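Local coordinates for protein gene product PA4716 (Pseudomonas aeruginosa, PDB 1U0K) that is of unknown function but belongs to the PhzF family and is probably an isomerase, predicted to be an epimerase, at residues H155-V160 / L168-A173; T162-L167 / A194-L199. All coordinates share one frame; numbering follows the deposited sequence.

Contact 1 of 2, residues H155-V160 / L168-A173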
loop_
_atom_site.group_PDB
_atom_site.type_symbol
_atom_site.label_atom_id
_atom_site.label_comp_id
_atom_site.label_asym_id
_atom_site.label_seq_id
_atom_site.Cartn_x
_atom_site.Cartn_y
_atom_site.Cartn_z
ATOM N N HIS A 155 -10.684 -25.336 20.592
ATOM C CA HIS A 155 -9.995 -24.520 21.585
ATOM C C HIS A 155 -10.653 -23.165 21.639
ATOM O O HIS A 155 -11.131 -22.674 20.621
ATOM C CB HIS A 155 -8.521 -24.387 21.234
ATOM C CG HIS A 155 -7.874 -25.692 20.909
ATOM N ND1 HIS A 155 -7.479 -26.588 21.880
ATOM C CD2 HIS A 155 -7.592 -26.271 19.719
ATOM C CE1 HIS A 155 -6.957 -27.653 21.297
ATOM N NE2 HIS A 155 -7.017 -27.487 19.987
ATOM N N PRO A 156 -10.685 -22.563 22.821
ATOM C CA PRO A 156 -11.512 -21.378 23.029
ATOM C C PRO A 156 -10.941 -20.162 22.302
ATOM O O PRO A 156 -9.754 -19.870 22.469
ATOM C CB PRO A 156 -11.469 -21.183 24.548
ATOM C CG PRO A 156 -10.188 -21.839 24.994
ATOM C CD PRO A 156 -9.929 -22.937 24.029
ATOM N N PRO A 157 -11.740 -19.483 21.484
ATOM C CA PRO A 157 -11.357 -18.140 21.057
ATOM C C PRO A 157 -11.106 -17.302 22.297
ATOM O O PRO A 157 -11.852 -17.395 23.276
ATOM C CB PRO A 157 -12.582 -17.655 20.277
ATOM C CG PRO A 157 -13.185 -18.906 19.756
ATOM C CD PRO A 157 -13.022 -19.894 20.883
ATOM N N ARG A 158 -10.022 -16.537 22.283
ATOM C CA ARG A 158 -9.719 -15.648 23.383
ATOM C C ARG A 158 -8.965 -14.429 22.933
ATOM O O ARG A 158 -8.247 -14.473 21.952
ATOM C CB ARG A 158 -8.905 -16.371 24.444
ATOM C CG ARG A 158 -9.803 -17.122 25.382
ATOM C CD ARG A 158 -9.199 -17.416 26.653
ATOM N NE ARG A 158 -9.251 -16.324 27.610
ATOM C CZ ARG A 158 -8.640 -16.399 28.775
ATOM N NH1 ARG A 158 -7.954 -17.493 29.077
ATOM N NH2 ARG A 158 -8.700 -15.412 29.646
ATOM N N VAL A 159 -9.151 -13.353 23.676
ATOM C CA VAL A 159 -8.406 -12.128 23.444
ATOM C C VAL A 159 -7.083 -12.289 24.176
ATOM O O VAL A 159 -7.064 -12.552 25.373
ATOM C CB VAL A 159 -9.169 -10.909 23.954
ATOM C CG1 VAL A 159 -8.356 -9.620 23.726
ATOM C CG2 VAL A 159 -10.526 -10.823 23.263
ATOM N N VAL A 160 -5.979 -12.164 23.446
ATOM C CA VAL A 160 -4.639 -12.297 24.015
ATOM C C VAL A 160 -3.804 -11.121 23.517
ATOM O O VAL A 160 -3.937 -10.710 22.361
ATOM C CB VAL A 160 -3.979 -13.631 23.624
ATOM C CG1 VAL A 160 -2.666 -13.816 24.365
ATOM C CG2 VAL A 160 -4.921 -14.821 23.933
ATOM N N LEU A 168 -7.957 -14.090 19.126
ATOM C CA LEU A 168 -7.465 -15.269 18.436
ATOM C C LEU A 168 -8.654 -16.202 18.209
ATOM O O LEU A 168 -9.360 -16.548 19.154
ATOM C CB LEU A 168 -6.375 -15.960 19.255
ATOM C CG LEU A 168 -5.201 -15.089 19.704
ATOM C CD1 LEU A 168 -4.165 -15.939 20.416
ATOM C CD2 LEU A 168 -4.567 -14.357 18.516
ATOM N N LEU A 169 -8.887 -16.545 16.946
ATOM C CA LEU A 169 -10.037 -17.341 16.535
ATOM C C LEU A 169 -9.546 -18.642 15.921
ATOM O O LEU A 169 -9.227 -18.669 14.744
ATOM C CB LEU A 169 -10.866 -16.567 15.506
ATOM C CG LEU A 169 -12.258 -17.138 15.235
ATOM C CD1 LEU A 169 -13.160 -16.965 16.447
ATOM C CD2 LEU A 169 -12.861 -16.493 14.006
ATOM N N PRO A 170 -9.435 -19.707 16.721
ATOM C CA PRO A 170 -8.960 -20.991 16.198
ATOM C C PRO A 170 -9.923 -21.591 15.174
ATOM O O PRO A 170 -11.098 -21.805 15.486
ATOM C CB PRO A 170 -8.839 -21.857 17.453
ATOM C CG PRO A 170 -8.760 -20.905 18.571
ATOM C CD PRO A 170 -9.663 -19.771 18.170
ATOM N N VAL A 171 -9.427 -21.797 13.961
ATOM C CA VAL A 171 -10.180 -22.396 12.863
ATOM C C VAL A 171 -9.375 -23.548 12.255
ATOM O O VAL A 171 -8.191 -23.709 12.563
ATOM C CB VAL A 171 -10.513 -21.358 11.765
ATOM C CG1 VAL A 171 -11.423 -20.275 12.332
ATOM C CG2 VAL A 171 -9.249 -20.738 11.166
ATOM N N THR A 172 -10.010 -24.332 11.386
ATOM C CA THR A 172 -9.341 -25.458 10.736
ATOM C C THR A 172 -8.466 -24.959 9.598
ATOM O O THR A 172 -8.724 -23.899 9.025
ATOM C CB THR A 172 -10.355 -26.480 10.154
ATOM O OG1 THR A 172 -11.209 -25.840 9.203
ATOM C CG2 THR A 172 -11.306 -27.010 11.205
ATOM N N ALA A 173 -7.446 -25.742 9.260
ATOM C CA ALA A 173 -6.583 -25.435 8.121
ATOM C C ALA A 173 -7.385 -25.200 6.842
ATOM O O ALA A 173 -7.058 -24.320 6.048
ATOM C CB ALA A 173 -5.566 -26.560 7.909
HETATM O O HOH W 1 -12.293 -22.012 18.031
#

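Contact 2 of 2, residues T162-L167 / A194-L199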
loop_
_atom_site.group_PDB
_atom_site.type_symbol
_atom_site.label_atom_id
_atom_site.label_comp_id
_atom_site.label_asym_id
_atom_site.label_seq_id
_atom_site.Cartn_x
_atom_site.Cartn_y
_atom_site.Cartn_z
ATOM N N THR A 162 0.075 -8.738 23.973
ATOM C CA THR A 162 1.350 -8.273 24.516
ATOM C C THR A 162 1.472 -6.759 24.298
ATOM O O THR A 162 2.577 -6.221 24.292
ATOM C CB THR A 162 2.528 -9.001 23.861
ATOM O OG1 THR A 162 2.428 -8.910 22.431
ATOM C CG2 THR A 162 2.490 -10.485 24.143
ATOM N N GLY A 163 0.329 -6.086 24.163
ATOM C CA GLY A 163 0.254 -4.662 23.865
ATOM C C GLY A 163 -1.007 -4.346 23.079
ATOM O O GLY A 163 -1.918 -3.627 23.552
ATOM N N LEU A 164 -1.077 -4.938 21.889
ATOM C CA LEU A 164 -2.205 -4.778 20.988
ATOM C C LEU A 164 -3.060 -6.051 21.069
ATOM O O LEU A 164 -2.622 -7.106 20.623
ATOM C CB LEU A 164 -1.692 -4.561 19.559
ATOM C CG LEU A 164 -2.710 -4.312 18.445
ATOM C CD1 LEU A 164 -3.551 -3.072 18.703
ATOM C CD2 LEU A 164 -1.981 -4.207 17.117
ATOM N N PRO A 165 -4.257 -5.957 21.641
ATOM C CA PRO A 165 -5.096 -7.151 21.844
ATOM C C PRO A 165 -5.720 -7.715 20.568
ATOM O O PRO A 165 -6.411 -7.006 19.836
ATOM C CB PRO A 165 -6.182 -6.657 22.803
ATOM C CG PRO A 165 -6.272 -5.184 22.576
ATOM C CD PRO A 165 -4.913 -4.740 22.149
ATOM N N TYR A 166 -5.475 -9.000 20.324
ATOM C CA TYR A 166 -6.096 -9.732 19.229
ATOM C C TYR A 166 -7.105 -10.712 19.780
ATOM O O TYR A 166 -6.846 -11.354 20.778
ATOM C CB TYR A 166 -5.049 -10.524 18.458
ATOM C CG TYR A 166 -4.124 -9.665 17.635
ATOM C CD1 TYR A 166 -3.001 -9.082 18.209
ATOM C CD2 TYR A 166 -4.382 -9.429 16.290
ATOM C CE1 TYR A 166 -2.140 -8.293 17.459
ATOM C CE2 TYR A 166 -3.526 -8.637 15.528
ATOM C CZ TYR A 166 -2.415 -8.070 16.123
ATOM O OH TYR A 166 -1.568 -7.282 15.378
ATOM N N LEU A 167 -8.254 -10.815 19.133
ATOM C CA LEU A 167 -9.126 -11.970 19.317
ATOM C C LEU A 167 -8.517 -13.077 18.472
ATOM O O LEU A 167 -8.514 -13.001 17.258
ATOM C CB LEU A 167 -10.542 -11.649 18.834
ATOM C CG LEU A 167 -11.769 -12.412 19.360
ATOM C CD1 LEU A 167 -12.779 -12.661 18.236
ATOM C CD2 LEU A 167 -11.431 -13.694 20.117
ATOM N N ALA A 194 -10.936 -6.033 22.209
ATOM C CA ALA A 194 -9.978 -6.462 21.197
ATOM C C ALA A 194 -9.917 -5.456 20.049
ATOM O O ALA A 194 -10.914 -4.822 19.713
ATOM C CB ALA A 194 -10.359 -7.844 20.666
ATOM N N ALA A 195 -8.737 -5.328 19.468
ATOM C CA ALA A 195 -8.496 -4.402 18.358
ATOM C C ALA A 195 -8.624 -5.064 16.991
ATOM O O ALA A 195 -9.148 -4.449 16.058
ATOM C CB ALA A 195 -7.123 -3.787 18.495
ATOM N N PHE A 196 -8.118 -6.297 16.869
ATOM C CA PHE A 196 -8.124 -7.036 15.603
ATOM C C PHE A 196 -8.388 -8.517 15.816
ATOM O O PHE A 196 -8.166 -9.034 16.907
ATOM C CB PHE A 196 -6.774 -6.923 14.913
ATOM C CG PHE A 196 -6.427 -5.527 14.494
ATOM C CD1 PHE A 196 -5.574 -4.749 15.264
ATOM C CD2 PHE A 196 -6.985 -4.984 13.345
ATOM C CE1 PHE A 196 -5.265 -3.456 14.879
ATOM C CE2 PHE A 196 -6.677 -3.690 12.956
ATOM C CZ PHE A 196 -5.826 -2.929 13.725
ATOM N N VAL A 197 -8.831 -9.181 14.752
ATOM C CA VAL A 197 -9.002 -10.634 14.721
ATOM C C VAL A 197 -7.785 -11.266 14.045
ATOM O O VAL A 197 -7.312 -10.781 13.005
ATOM C CB VAL A 197 -10.259 -11.053 13.921
ATOM C CG1 VAL A 197 -10.328 -12.577 13.778
ATOM C CG2 VAL A 197 -11.523 -10.542 14.577
ATOM N N TYR A 198 -7.286 -12.349 14.639
ATOM C CA TYR A 198 -6.232 -13.165 14.050
ATOM C C TYR A 198 -6.760 -14.601 13.907
ATOM O O TYR A 198 -7.011 -15.276 14.903
ATOM C CB TYR A 198 -4.975 -13.128 14.925
ATOM C CG TYR A 198 -3.731 -13.663 14.257
ATOM C CD1 TYR A 198 -2.896 -12.832 13.525
ATOM C CD2 TYR A 198 -3.380 -15.003 14.364
ATOM C CE1 TYR A 198 -1.742 -13.317 12.911
ATOM C CE2 TYR A 198 -2.231 -15.504 13.753
ATOM C CZ TYR A 198 -1.414 -14.659 13.019
ATOM O OH TYR A 198 -0.278 -15.164 12.410
ATOM N N LEU A 199 -6.960 -15.039 12.670
ATOM C CA LEU A 199 -7.392 -16.415 12.399
ATOM C C LEU A 199 -6.214 -17.354 12.577
ATOM O O LEU A 199 -5.131 -17.087 12.066
ATOM C CB LEU A 199 -7.945 -16.556 10.984
ATOM C CG LEU A 199 -9.084 -15.625 10.560
ATOM C CD1 LEU A 199 -9.577 -15.995 9.171
ATOM C CD2 LEU A 199 -10.223 -15.659 11.561
#

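Contact 1 of 2, residues H155-V160 / L168-A173
Pro157 fits its ring against Leu169 and Pro170, and the fit is one of small bumps in shallow hollows. Pro157 CG comes within 3.8 Å of Leu169 CD1. The same CG of Pro157 lies 4.0 Å from Pro170 CD, and in both pairs the side chains cross obliquely. The side chain of Leu169 sets off away from 155-160; CG stands anti to the backbone N (chi1 -166°), and the turn at chi2 (69°) brings CD1 back beside the proline ring. Pro170 CG faces two carbonyl oxygens, lying 3.6 Å from His155 O and farther from Pro156 O, while Pro170 CD lies over Pro157 CA. This is the open end of a beta hairpin built from strands 158-161 and 166-170, where Arg158 and Leu168 form an antiparallel hydrogen-bonded pair. Leu168 N gives Arg158 O a bond of 2.9 Å, the donor tilted 32° from the carbonyl plane; the return bond, Arg158 N to Leu168 O, is longer at 3.2 Å. Proline has no amide hydrogen to donate, and Pro157 turns CA toward the same Leu168 O in a CA-H...O contact. Beyond the pair, a water sits between His155 O and Pro170 O, within hydrogen-bonding distance of each, where the chains part. On the face that carries Leu168, its CD1 reaches Val160 CG2 at 3.8 Å, the two side chains crossing at about a right angle. Helix 222-234 covers this side, with Tyr231 touching Leu168 and Pro170 and Pro227 touching Val160, whereas the guanidinium of Arg158 turns off to Gly130 O and Tyr235 OH.

Contact 2 of 2, residues T162-L167 / A194-L199
Pro165 O receives two backbone amides of the facing segment. Ala195 N is the stronger donor, 2.9 Å from Pro165 O and tilted 26° from the carbonyl plane, whereas the bond from Phe196 N to Pro165 O is weak at 3.5 Å. The next bonds belong to a parallel pairing of strands 166-170 and 196-201: Leu167 N donates to Phe196 O at 2.9 Å, and Tyr198 N to Leu167 O in a nearly straight bond, with an angle of 174° at the hydrogen. Leu167 thus uses both its N-H and its C=O on one neighbouring strand, with Phe196 and Tyr198 flanking Val197, while Tyr166 brings its CA to Phe196 O in a CA-H...O contact. On the face shared by Tyr166 and Phe196, the tyrosine ring meets Phe196 through its CE2 side. Tyr166 CE2 lies 3.7 Å from Phe196 CB, and Tyr166 CD2 lies 4.0 Å from Tyr198 CB. The Phe196 ring itself extends toward Leu164, whose CG, anti to the backbone N (chi1 -178°), lies beside the carbonyl carbon; the branch beyond it reaches 194-199. Leu164 CD1 touches Ala195 CB at 3.6 Å, and Leu164 CD2 comes to 4.0 Å from Phe196 CE1. On the other face Leu167 and Val197 sit with Ala194 against Leu189 of helix 186-192, and Phe141 of helix 135-144 touches Leu167 and Val197 as well. The phenol groups find partners farther off, Tyr166 OH with Ser223 OG and Tyr198 OH with Gln248 OE1. Leu164 lies about 6 Å, side chain to side chain, from Glu48, the predicted active-site residue. It brings an apolar side chain near Glu48, which may make that side of its surroundings less polar.

Followed from the N terminus, the chain enters contact 1 at 155-160 and turns through 162-167, the first half of contact 2, before 168-173 returns to close contact 1 as a short hairpin. Contact 2 closes later, after helices 173-177 and 186-192, when 194-199 comes in beside strand 166-170. The segments alternate, so the two closures cross rather than nest. Strand 166-170 is common to both, with an antiparallel neighbour, 158-161, on one edge and a parallel one, 196-201, on the other. Probable bonds from Val160 N to Tyr166 O and from Leu169 N to Tyr198 O carry each pairing past its own contact and join the three strands.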